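Local coordinates for protein arginase (PDB 2EF5) that probably hydrolyses L-arginine to urea and L-ornithine, the last step of the urea cycle, with two manganese ions in each subunit, at residues R2-L12 / P84-D95; E43-S51 / A72-L83. All coordinates share one frame; numbering follows the deposited sequence.

Contact 1: residues R2-L12 / P84-D95. With LYS (lysine), chain K.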
loop_
_atom_site.group_PDB
_atom_site.type_symbol
_atom_site.label_atom_id
_atom_site.label_comp_id
_atom_site.label_asym_id
_atom_site.label_seq_id
_atom_site.Cartn_x
_atom_site.Cartn_y
_atom_site.Cartn_z
ATOM N N ARG A 2 -36.051 -4.492 36.222
ATOM C CA ARG A 2 -35.654 -5.728 36.888
ATOM C C ARG A 2 -34.324 -6.305 36.420
ATOM O O ARG A 2 -34.037 -6.363 35.224
ATOM C CB ARG A 2 -36.743 -6.788 36.712
ATOM C CG ARG A 2 -38.059 -6.480 37.416
ATOM C CD ARG A 2 -39.150 -7.436 36.943
ATOM N NE ARG A 2 -39.444 -7.237 35.523
ATOM C CZ ARG A 2 -40.164 -8.068 34.771
ATOM N NH1 ARG A 2 -40.678 -9.173 35.297
ATOM N NH2 ARG A 2 -40.363 -7.795 33.488
ATOM N N VAL A 3 -33.526 -6.750 37.383
ATOM C CA VAL A 3 -32.226 -7.346 37.106
ATOM C C VAL A 3 -32.066 -8.653 37.873
ATOM O O VAL A 3 -32.405 -8.743 39.054
ATOM C CB VAL A 3 -31.069 -6.398 37.517
ATOM C CG1 VAL A 3 -29.735 -7.131 37.436
ATOM C CG2 VAL A 3 -31.050 -5.184 36.616
ATOM N N ALA A 4 -31.555 -9.669 37.188
ATOM C CA ALA A 4 -31.315 -10.962 37.808
ATOM C C ALA A 4 -29.821 -11.256 37.701
ATOM O O ALA A 4 -29.241 -11.172 36.620
ATOM C CB ALA A 4 -32.118 -12.054 37.107
ATOM N N VAL A 5 -29.210 -11.585 38.831
ATOM C CA VAL A 5 -27.784 -11.899 38.883
ATOM C C VAL A 5 -27.572 -13.379 39.169
ATOM O O VAL A 5 -28.118 -13.918 40.132
ATOM C CB VAL A 5 -27.080 -11.104 40.001
ATOM C CG1 VAL A 5 -25.626 -11.525 40.105
ATOM C CG2 VAL A 5 -27.185 -9.610 39.728
ATOM N N VAL A 6 -26.782 -14.036 38.331
ATOM C CA VAL A 6 -26.489 -15.449 38.537
ATOM C C VAL A 6 -24.992 -15.682 38.376
ATOM O O VAL A 6 -24.359 -15.120 37.480
ATOM C CB VAL A 6 -27.257 -16.341 37.547
ATOM C CG1 VAL A 6 -26.874 -15.996 36.124
ATOM C CG2 VAL A 6 -26.955 -17.798 37.832
ATOM N N GLY A 7 -24.426 -16.504 39.251
ATOM C CA GLY A 7 -23.002 -16.777 39.176
ATOM C C GLY A 7 -22.668 -18.149 38.630
ATOM O O GLY A 7 -23.453 -19.095 38.737
ATOM N N VAL A 8 -21.495 -18.247 38.021
ATOM C CA VAL A 8 -21.007 -19.501 37.469
ATOM C C VAL A 8 -19.555 -19.637 37.937
ATOM O O VAL A 8 -18.630 -19.201 37.257
ATOM C CB VAL A 8 -21.055 -19.501 35.925
ATOM C CG1 VAL A 8 -20.707 -20.883 35.388
ATOM C CG2 VAL A 8 -22.432 -19.092 35.451
ATOM N N PRO A 9 -19.345 -20.228 39.125
ATOM C CA PRO A 9 -18.005 -20.412 39.685
ATOM C C PRO A 9 -17.266 -21.528 38.963
ATOM O O PRO A 9 -16.897 -22.538 39.557
ATOM C CB PRO A 9 -18.297 -20.747 41.138
ATOM C CG PRO A 9 -19.542 -21.561 41.025
ATOM C CD PRO A 9 -20.370 -20.767 40.039
ATOM N N MET A 10 -17.048 -21.326 37.672
ATOM C CA MET A 10 -16.387 -22.315 36.836
ATOM C C MET A 10 -14.928 -21.974 36.561
ATOM O O MET A 10 -14.594 -20.859 36.152
ATOM C CB MET A 10 -17.161 -22.445 35.523
ATOM C CG MET A 10 -16.648 -23.495 34.554
ATOM S SD MET A 10 -17.763 -23.606 33.131
ATOM C CE MET A 10 -17.161 -22.319 32.144
ATOM N N ASP A 11 -14.067 -22.954 36.798
ATOM C CA ASP A 11 -12.637 -22.824 36.587
ATOM C C ASP A 11 -12.191 -24.194 36.093
ATOM O O ASP A 11 -11.548 -24.955 36.821
ATOM C CB ASP A 11 -11.930 -22.500 37.905
ATOM C CG ASP A 11 -10.477 -22.123 37.710
ATOM O OD1 ASP A 11 -9.829 -22.688 36.807
ATOM O OD2 ASP A 11 -9.975 -21.268 38.469
ATOM N N LEU A 12 -12.556 -24.513 34.858
ATOM C CA LEU A 12 -12.212 -25.798 34.273
ATOM C C LEU A 12 -11.254 -25.639 33.098
ATOM O O LEU A 12 -11.682 -25.584 31.948
ATOM C CB LEU A 12 -13.488 -26.511 33.823
ATOM C CG LEU A 12 -14.486 -26.853 34.934
ATOM C CD1 LEU A 12 -15.770 -27.378 34.322
ATOM C CD2 LEU A 12 -13.881 -27.886 35.876
ATOM N N PRO A 84 -38.527 -14.400 33.156
ATOM C CA PRO A 84 -39.611 -13.679 32.486
ATOM C C PRO A 84 -38.928 -12.593 31.650
ATOM O O PRO A 84 -37.945 -12.003 32.094
ATOM C CB PRO A 84 -40.422 -13.119 33.654
ATOM C CG PRO A 84 -39.414 -12.984 34.758
ATOM C CD PRO A 84 -38.609 -14.252 34.619
ATOM N N GLU A 85 -39.416 -12.350 30.436
ATOM C CA GLU A 85 -38.804 -11.340 29.582
ATOM C C GLU A 85 -38.957 -9.965 30.265
ATOM O O GLU A 85 -39.902 -9.728 31.021
ATOM C CB GLU A 85 -39.426 -11.422 28.178
ATOM C CG GLU A 85 -39.041 -12.765 27.476
ATOM C CD GLU A 85 -39.533 -12.943 26.048
ATOM O OE1 GLU A 85 -40.736 -13.241 25.864
ATOM O OE2 GLU A 85 -38.738 -12.732 25.096
ATOM N N GLY A 86 -37.974 -9.091 30.064
ATOM C CA GLY A 86 -37.989 -7.783 30.703
ATOM C C GLY A 86 -37.024 -7.783 31.878
ATOM O O GLY A 86 -36.746 -6.745 32.482
ATOM N N VAL A 87 -36.519 -8.964 32.216
ATOM C CA VAL A 87 -35.567 -9.085 33.307
ATOM C C VAL A 87 -34.168 -9.125 32.696
ATOM O O VAL A 87 -33.852 -10.004 31.890
ATOM C CB VAL A 87 -35.818 -10.361 34.143
ATOM C CG1 VAL A 87 -34.755 -10.492 35.224
ATOM C CG2 VAL A 87 -37.198 -10.300 34.789
ATOM N N PHE A 88 -33.344 -8.154 33.075
ATOM C CA PHE A 88 -31.977 -8.043 32.577
ATOM C C PHE A 88 -31.060 -8.995 33.346
ATOM O O PHE A 88 -30.900 -8.869 34.567
ATOM C CB PHE A 88 -31.489 -6.600 32.751
ATOM C CG PHE A 88 -30.183 -6.307 32.067
ATOM C CD1 PHE A 88 -30.147 -5.540 30.912
ATOM C CD2 PHE A 88 -28.986 -6.780 32.593
ATOM C CE1 PHE A 88 -28.931 -5.239 30.291
ATOM C CE2 PHE A 88 -27.765 -6.490 31.981
ATOM C CZ PHE A 88 -27.734 -5.721 30.834
ATOM N N PRO A 89 -30.447 -9.961 32.645
ATOM C CA PRO A 89 -29.555 -10.908 33.317
ATOM C C PRO A 89 -28.081 -10.516 33.302
ATOM O O PRO A 89 -27.539 -10.124 32.264
ATOM C CB PRO A 89 -29.785 -12.195 32.542
ATOM C CG PRO A 89 -29.880 -11.681 31.139
ATOM C CD PRO A 89 -30.782 -10.442 31.290
ATOM N N ILE A 90 -27.445 -10.641 34.460
ATOM C CA ILE A 90 -26.023 -10.364 34.598
ATOM C C ILE A 90 -25.421 -11.658 35.117
ATOM O O ILE A 90 -25.775 -12.128 36.202
ATOM C CB ILE A 90 -25.723 -9.263 35.624
ATOM C CG1 ILE A 90 -26.333 -7.935 35.175
ATOM C CG2 ILE A 90 -24.206 -9.126 35.789
ATOM C CD1 ILE A 90 -26.115 -6.804 36.171
ATOM N N VAL A 91 -24.516 -12.237 34.340
ATOM C CA VAL A 91 -23.883 -13.481 34.728
ATOM C C VAL A 91 -22.467 -13.212 35.225
ATOM O O VAL A 91 -21.651 -12.642 34.514
ATOM C CB VAL A 91 -23.838 -14.459 33.535
ATOM C CG1 VAL A 91 -23.261 -15.796 33.979
ATOM C CG2 VAL A 91 -25.246 -14.631 32.956
ATOM N N LEU A 92 -22.202 -13.623 36.460
ATOM C CA LEU A 92 -20.904 -13.446 37.093
ATOM C C LEU A 92 -20.134 -14.710 36.845
ATOM O O LEU A 92 -20.611 -15.810 37.120
ATOM C CB LEU A 92 -21.055 -13.257 38.599
ATOM C CG LEU A 92 -22.139 -12.276 39.038
ATOM C CD1 LEU A 92 -22.156 -12.199 40.557
ATOM C CD2 LEU A 92 -21.884 -10.901 38.429
ATOM N N GLY A 93 -18.923 -14.585 36.344
ATOM C CA GLY A 93 -18.240 -15.822 36.095
ATOM C C GLY A 93 -16.816 -16.021 36.494
ATOM O O GLY A 93 -16.157 -15.191 37.129
ATOM N N GLY A 94 -16.398 -17.224 36.133
ATOM C CA GLY A 94 -15.052 -17.670 36.302
ATOM C C GLY A 94 -14.749 -17.681 34.819
ATOM O O GLY A 94 -14.782 -16.619 34.189
ATOM N N ASP A 95 -14.532 -18.867 34.254
ATOM C CA ASP A 95 -14.215 -19.019 32.837
ATOM C C ASP A 95 -15.177 -18.334 31.889
ATOM O O ASP A 95 -16.389 -18.364 32.089
ATOM C CB ASP A 95 -14.187 -20.500 32.439
ATOM C CG ASP A 95 -13.206 -21.309 33.245
ATOM O OD1 ASP A 95 -12.112 -20.786 33.540
ATOM O OD2 ASP A 95 -13.524 -22.475 33.564
HETATM N N LYS K . -17.484 -17.254 49.218
HETATM C CA LYS K . -17.980 -18.236 48.026
HETATM C C LYS K . -18.428 -19.629 48.796
HETATM O O LYS K . -19.616 -19.981 48.680
HETATM C CB LYS K . -16.675 -18.364 47.108
HETATM C CG LYS K . -16.422 -18.666 45.486
HETATM C CD LYS K . -15.215 -19.389 44.846
HETATM C CE LYS K . -15.804 -20.241 43.512
HETATM N NZ LYS K . -16.431 -21.807 43.396
HETATM O OXT LYS K . -17.715 -20.442 49.470
#

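Contact 2: residues E43-S51 / A72-L83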
loop_
_atom_site.group_PDB
_atom_site.type_symbol
_atom_site.label_atom_id
_atom_site.label_comp_id
_atom_site.label_asym_id
_atom_site.label_seq_id
_atom_site.Cartn_x
_atom_site.Cartn_y
_atom_site.Cartn_z
ATOM N N GLU A 43 -32.549 -9.327 41.984
ATOM C CA GLU A 43 -32.693 -10.670 42.529
ATOM C C GLU A 43 -31.442 -11.515 42.250
ATOM O O GLU A 43 -31.004 -11.643 41.108
ATOM C CB GLU A 43 -33.922 -11.360 41.920
ATOM C CG GLU A 43 -33.873 -12.874 42.011
ATOM C CD GLU A 43 -35.169 -13.545 41.599
ATOM O OE1 GLU A 43 -35.711 -13.203 40.526
ATOM O OE2 GLU A 43 -35.636 -14.424 42.353
ATOM N N ASP A 44 -30.865 -12.082 43.302
ATOM C CA ASP A 44 -29.688 -12.922 43.156
ATOM C C ASP A 44 -30.189 -14.354 43.041
ATOM O O ASP A 44 -30.796 -14.875 43.971
ATOM C CB ASP A 44 -28.782 -12.797 44.382
ATOM C CG ASP A 44 -27.406 -13.395 44.151
ATOM O OD1 ASP A 44 -27.311 -14.410 43.428
ATOM O OD2 ASP A 44 -26.423 -12.857 44.705
ATOM N N LEU A 45 -29.937 -14.983 41.901
ATOM C CA LEU A 45 -30.376 -16.354 41.665
ATOM C C LEU A 45 -29.390 -17.379 42.208
ATOM O O LEU A 45 -29.582 -18.577 42.041
ATOM C CB LEU A 45 -30.572 -16.587 40.165
ATOM C CG LEU A 45 -31.515 -15.629 39.432
ATOM C CD1 LEU A 45 -31.556 -15.983 37.951
ATOM C CD2 LEU A 45 -32.902 -15.696 40.050
ATOM N N GLY A 46 -28.332 -16.909 42.858
ATOM C CA GLY A 46 -27.342 -17.824 43.397
ATOM C C GLY A 46 -26.381 -18.288 42.320
ATOM O O GLY A 46 -26.166 -17.583 41.336
ATOM N N ASP A 47 -25.802 -19.471 42.488
ATOM C CA ASP A 47 -24.859 -19.984 41.496
ATOM C C ASP A 47 -25.337 -21.248 40.808
ATOM O O ASP A 47 -26.090 -22.034 41.377
ATOM C CB ASP A 47 -23.497 -20.302 42.121
ATOM C CG ASP A 47 -22.765 -19.075 42.612
ATOM O OD1 ASP A 47 -23.057 -17.960 42.143
ATOM O OD2 ASP A 47 -21.874 -19.236 43.470
ATOM N N VAL A 48 -24.881 -21.435 39.576
ATOM C CA VAL A 48 -25.194 -22.625 38.803
ATOM C C VAL A 48 -24.206 -23.681 39.280
ATOM O O VAL A 48 -23.015 -23.408 39.413
ATOM C CB VAL A 48 -24.979 -22.382 37.297
ATOM C CG1 VAL A 48 -24.894 -23.711 36.553
ATOM C CG2 VAL A 48 -26.122 -21.541 36.743
ATOM N N PRO A 49 -24.688 -24.900 39.557
ATOM C CA PRO A 49 -23.805 -25.976 40.024
ATOM C C PRO A 49 -22.675 -26.264 39.033
ATOM O O PRO A 49 -22.914 -26.387 37.834
ATOM C CB PRO A 49 -24.758 -27.165 40.166
ATOM C CG PRO A 49 -26.077 -26.513 40.475
ATOM C CD PRO A 49 -26.089 -25.355 39.505
ATOM N N VAL A 50 -21.446 -26.357 39.526
ATOM C CA VAL A 50 -20.323 -26.659 38.646
ATOM C C VAL A 50 -19.477 -27.799 39.193
ATOM O O VAL A 50 -18.904 -27.696 40.273
ATOM C CB VAL A 50 -19.401 -25.442 38.438
ATOM C CG1 VAL A 50 -18.338 -25.782 37.409
ATOM C CG2 VAL A 50 -20.209 -24.246 37.974
ATOM N N SER A 51 -19.403 -28.888 38.435
ATOM C CA SER A 51 -18.614 -30.049 38.832
ATOM C C SER A 51 -17.559 -30.323 37.769
ATOM O O SER A 51 -17.890 -30.653 36.630
ATOM C CB SER A 51 -19.517 -31.269 39.001
ATOM N N ALA A 72 -22.717 -27.603 32.726
ATOM C CA ALA A 72 -22.913 -26.365 33.478
ATOM C C ALA A 72 -23.503 -25.259 32.605
ATOM O O ALA A 72 -24.474 -24.612 32.989
ATOM C CB ALA A 72 -21.593 -25.907 34.084
ATOM N N ALA A 73 -22.909 -25.042 31.435
ATOM C CA ALA A 73 -23.385 -24.016 30.518
ATOM C C ALA A 73 -24.835 -24.262 30.110
ATOM O O ALA A 73 -25.595 -23.323 29.884
ATOM C CB ALA A 73 -22.497 -23.968 29.283
ATOM N N LEU A 74 -25.214 -25.533 30.017
ATOM C CA LEU A 74 -26.574 -25.898 29.632
ATOM C C LEU A 74 -27.562 -25.519 30.735
ATOM O O LEU A 74 -28.660 -25.042 30.460
ATOM C CB LEU A 74 -26.653 -27.404 29.334
ATOM C CG LEU A 74 -27.901 -27.909 28.601
ATOM C CD1 LEU A 74 -28.117 -27.101 27.325
ATOM C CD2 LEU A 74 -27.736 -29.396 28.281
ATOM N N VAL A 75 -27.166 -25.728 31.985
ATOM C CA VAL A 75 -28.020 -25.374 33.110
ATOM C C VAL A 75 -28.191 -23.855 33.096
ATOM O O VAL A 75 -29.286 -23.341 33.336
ATOM C CB VAL A 75 -27.387 -25.806 34.455
ATOM C CG1 VAL A 75 -28.209 -25.282 35.624
ATOM C CG2 VAL A 75 -27.297 -27.321 34.518
ATOM N N LEU A 76 -27.103 -23.146 32.810
ATOM C CA LEU A 76 -27.136 -21.686 32.748
ATOM C C LEU A 76 -28.076 -21.223 31.635
ATOM O O LEU A 76 -28.919 -20.356 31.848
ATOM C CB LEU A 76 -25.732 -21.132 32.500
ATOM C CG LEU A 76 -25.597 -19.626 32.261
ATOM C CD1 LEU A 76 -26.070 -18.864 33.490
ATOM C CD2 LEU A 76 -24.143 -19.290 31.950
ATOM N N LYS A 77 -27.927 -21.804 30.449
ATOM C CA LYS A 77 -28.770 -21.442 29.318
ATOM C C LYS A 77 -30.245 -21.590 29.679
ATOM O O LYS A 77 -31.044 -20.687 29.448
ATOM C CB LYS A 77 -28.441 -22.323 28.113
ATOM C CG LYS A 77 -29.357 -22.130 26.911
ATOM C CD LYS A 77 -29.048 -23.149 25.827
ATOM C CE LYS A 77 -30.029 -23.047 24.668
ATOM N NZ LYS A 77 -29.744 -24.073 23.620
ATOM N N GLU A 78 -30.597 -22.733 30.259
ATOM C CA GLU A 78 -31.981 -23.003 30.638
ATOM C C GLU A 78 -32.492 -22.038 31.695
ATOM O O GLU A 78 -33.649 -21.613 31.654
ATOM C CB GLU A 78 -32.108 -24.437 31.146
ATOM C CG GLU A 78 -31.547 -25.459 30.182
ATOM C CD GLU A 78 -31.648 -26.875 30.704
ATOM O OE1 GLU A 78 -31.252 -27.117 31.866
ATOM O OE2 GLU A 78 -32.117 -27.747 29.943
ATOM N N ARG A 79 -31.627 -21.702 32.647
ATOM C CA ARG A 79 -31.994 -20.784 33.715
ATOM C C ARG A 79 -32.324 -19.400 33.169
ATOM O O ARG A 79 -33.283 -18.770 33.607
ATOM C CB ARG A 79 -30.859 -20.679 34.737
ATOM C CG ARG A 79 -31.187 -19.782 35.913
ATOM C CD ARG A 79 -32.110 -20.465 36.910
ATOM N NE ARG A 79 -32.893 -19.496 37.672
ATOM C CZ ARG A 79 -33.257 -19.660 38.939
ATOM N NH1 ARG A 79 -32.903 -20.759 39.595
ATOM N NH2 ARG A 79 -33.984 -18.732 39.551
ATOM N N LEU A 80 -31.531 -18.935 32.210
ATOM C CA LEU A 80 -31.749 -17.620 31.615
ATOM C C LEU A 80 -32.952 -17.609 30.667
ATOM O O LEU A 80 -33.724 -16.648 30.637
ATOM C CB LEU A 80 -30.489 -17.162 30.865
ATOM C CG LEU A 80 -29.217 -16.915 31.691
ATOM C CD1 LEU A 80 -28.108 -16.417 30.776
ATOM C CD2 LEU A 80 -29.491 -15.893 32.783
ATOM N N ALA A 81 -33.111 -18.678 29.894
ATOM C CA ALA A 81 -34.218 -18.768 28.948
ATOM C C ALA A 81 -35.550 -18.792 29.689
ATOM O O ALA A 81 -36.574 -18.366 29.159
ATOM C CB ALA A 81 -34.078 -20.021 28.088
ATOM N N ALA A 82 -35.528 -19.285 30.920
ATOM C CA ALA A 82 -36.739 -19.375 31.721
ATOM C C ALA A 82 -37.119 -18.071 32.419
ATOM O O ALA A 82 -38.218 -17.962 32.966
ATOM C CB ALA A 82 -36.593 -20.492 32.751
ATOM N N LEU A 83 -36.227 -17.086 32.410
ATOM C CA LEU A 83 -36.522 -15.810 33.058
ATOM C C LEU A 83 -37.668 -15.073 32.377
ATOM O O LEU A 83 -37.809 -15.127 31.160
ATOM C CB LEU A 83 -35.285 -14.897 33.050
ATOM C CG LEU A 83 -34.148 -15.209 34.029
ATOM C CD1 LEU A 83 -32.988 -14.259 33.794
ATOM C CD2 LEU A 83 -34.652 -15.076 35.455
#

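Contact 1: residues R2-L12 / P84-D95
Two neighbouring parallel strands of the eight-stranded arginase sheet, 2-8 and 87-93, meet here in the register Val-3 to Phe-88, Val-5 to Ile-90 and Gly-7 to Leu-92. Phe-88 N hydrogen-bonds to Arg-2 O, and the ladder of backbone hydrogen bonds climbs from there to Val-8 N, 2.7 Å from Leu-92 O. On the face of Val-3 and Val-5, Val-3 CG1 meets Ile-90 CD1, and Val-5 CG1, anti to its own nitrogen (chi1 176°), runs against Leu-92 CD1 at 3.6 Å. The other face pairs Ala-4 CB with Val-87 CG1, while Val-91 sets CG2 beside Val-6 CG1 and CG1 against Val-8 CG2. At the N-terminal end the Arg-2 guanidinium lays one face over Val-87 CG2, and its NH2 makes a weak hydrogen bond to Glu-85 O. Beyond the strands, Pro-9 CB lies 3.1 Å from NZ of the bound lysine. Gly-94 packs its CA against Met-10 O, 3.2 Å away, where a side chain would clash. Asp-95, next in sequence to the manganese ligand His-96, closes the junction twice: its N hydrogen-bonds to Met-10 O, and its OD2 accepts Leu-12 N through the syn lone pair at 2.6 Å (161°).

Contact 2: residues E43-S51 / A72-L83
Apolar packing joins Val-48, just past the edge strand 41-47, to the flank of helix 66-81. Its two methyls divide the work. CG1, anti to the backbone N (chi1 163°), lies 3.8 Å from Val-75 CG1, the two side chains sliding past each other in opposite directions, and also rests against the backbone oxygen of Ala-72. CG2 faces the next part of the helix, 4.2 Å from Leu-76 CD1. Pro-49 and Val-50 extend this seam more loosely: Pro-49 O stands 4.0 Å from Ala-72 CB, which Val-50 CG2 also approaches.

The second kind of contact sets an alkyl group against a guanidinium. The Arg-79 chain, bent at chi2 (77°), crosses Leu-45 obliquely; Leu-45 CB lies over one guanidinium face, toward the rim. Leu-45 CD2 comes to 3.3 Å from Arg-79 NH2, and CD1 is 3.8 Å from NE of the same arginine. The same CD1 also meets Leu-83 CD2 at 4.1 Å. An alanine here keeps only CB over the guanidinium; without the two methyls at NE and NH2 the group would probably be freer to shift, and Leu-83 CD2 would lose this apolar partner.

Polar bonds act within the strand segment instead of across to the helix. Asp-44 OD1 accepts Gly-46 N at 2.8 Å, an Asx turn in which the donor approaches the anti side, 24° out of the carboxylate plane. Arg-27 holds this edge from outside, with salt bridges to Asp-44 and Asp-47.

Leu-76 continues inward onto Val-6, Val-8 and Val-91 of the adjoining strands. Helix 66-81 is thus the helix of a beta-alpha-beta crossover from strand 41-47 to 87-93, passing over strand 2-8, within the three-layer alpha/beta/alpha fold of arginases.

In the fold
From the N terminus, strand 2-8 comes first; after two short helices, 22-28 and 31-37, strand 41-47 lies down beside it at the sheet border. The chain then passes through a partly unmodelled loop into helix 66-81, whose return onto 43-51 closes the shorter loop, contact 2. Strand 87-93 follows the helix and pairs with 2-8 on the side away from 41-47, closing the longer loop, contact 1, which encloses contact 2 entirely. The two centres are 7 Å apart, and strand 2-8, of contact 1, is bound to 43-51, of contact 2: Leu-45 N probably bonds to Val-5 O, and Val-48 N to Gly-7 O. Together they tie three parallel strands and one covering helix into one flank of the fold.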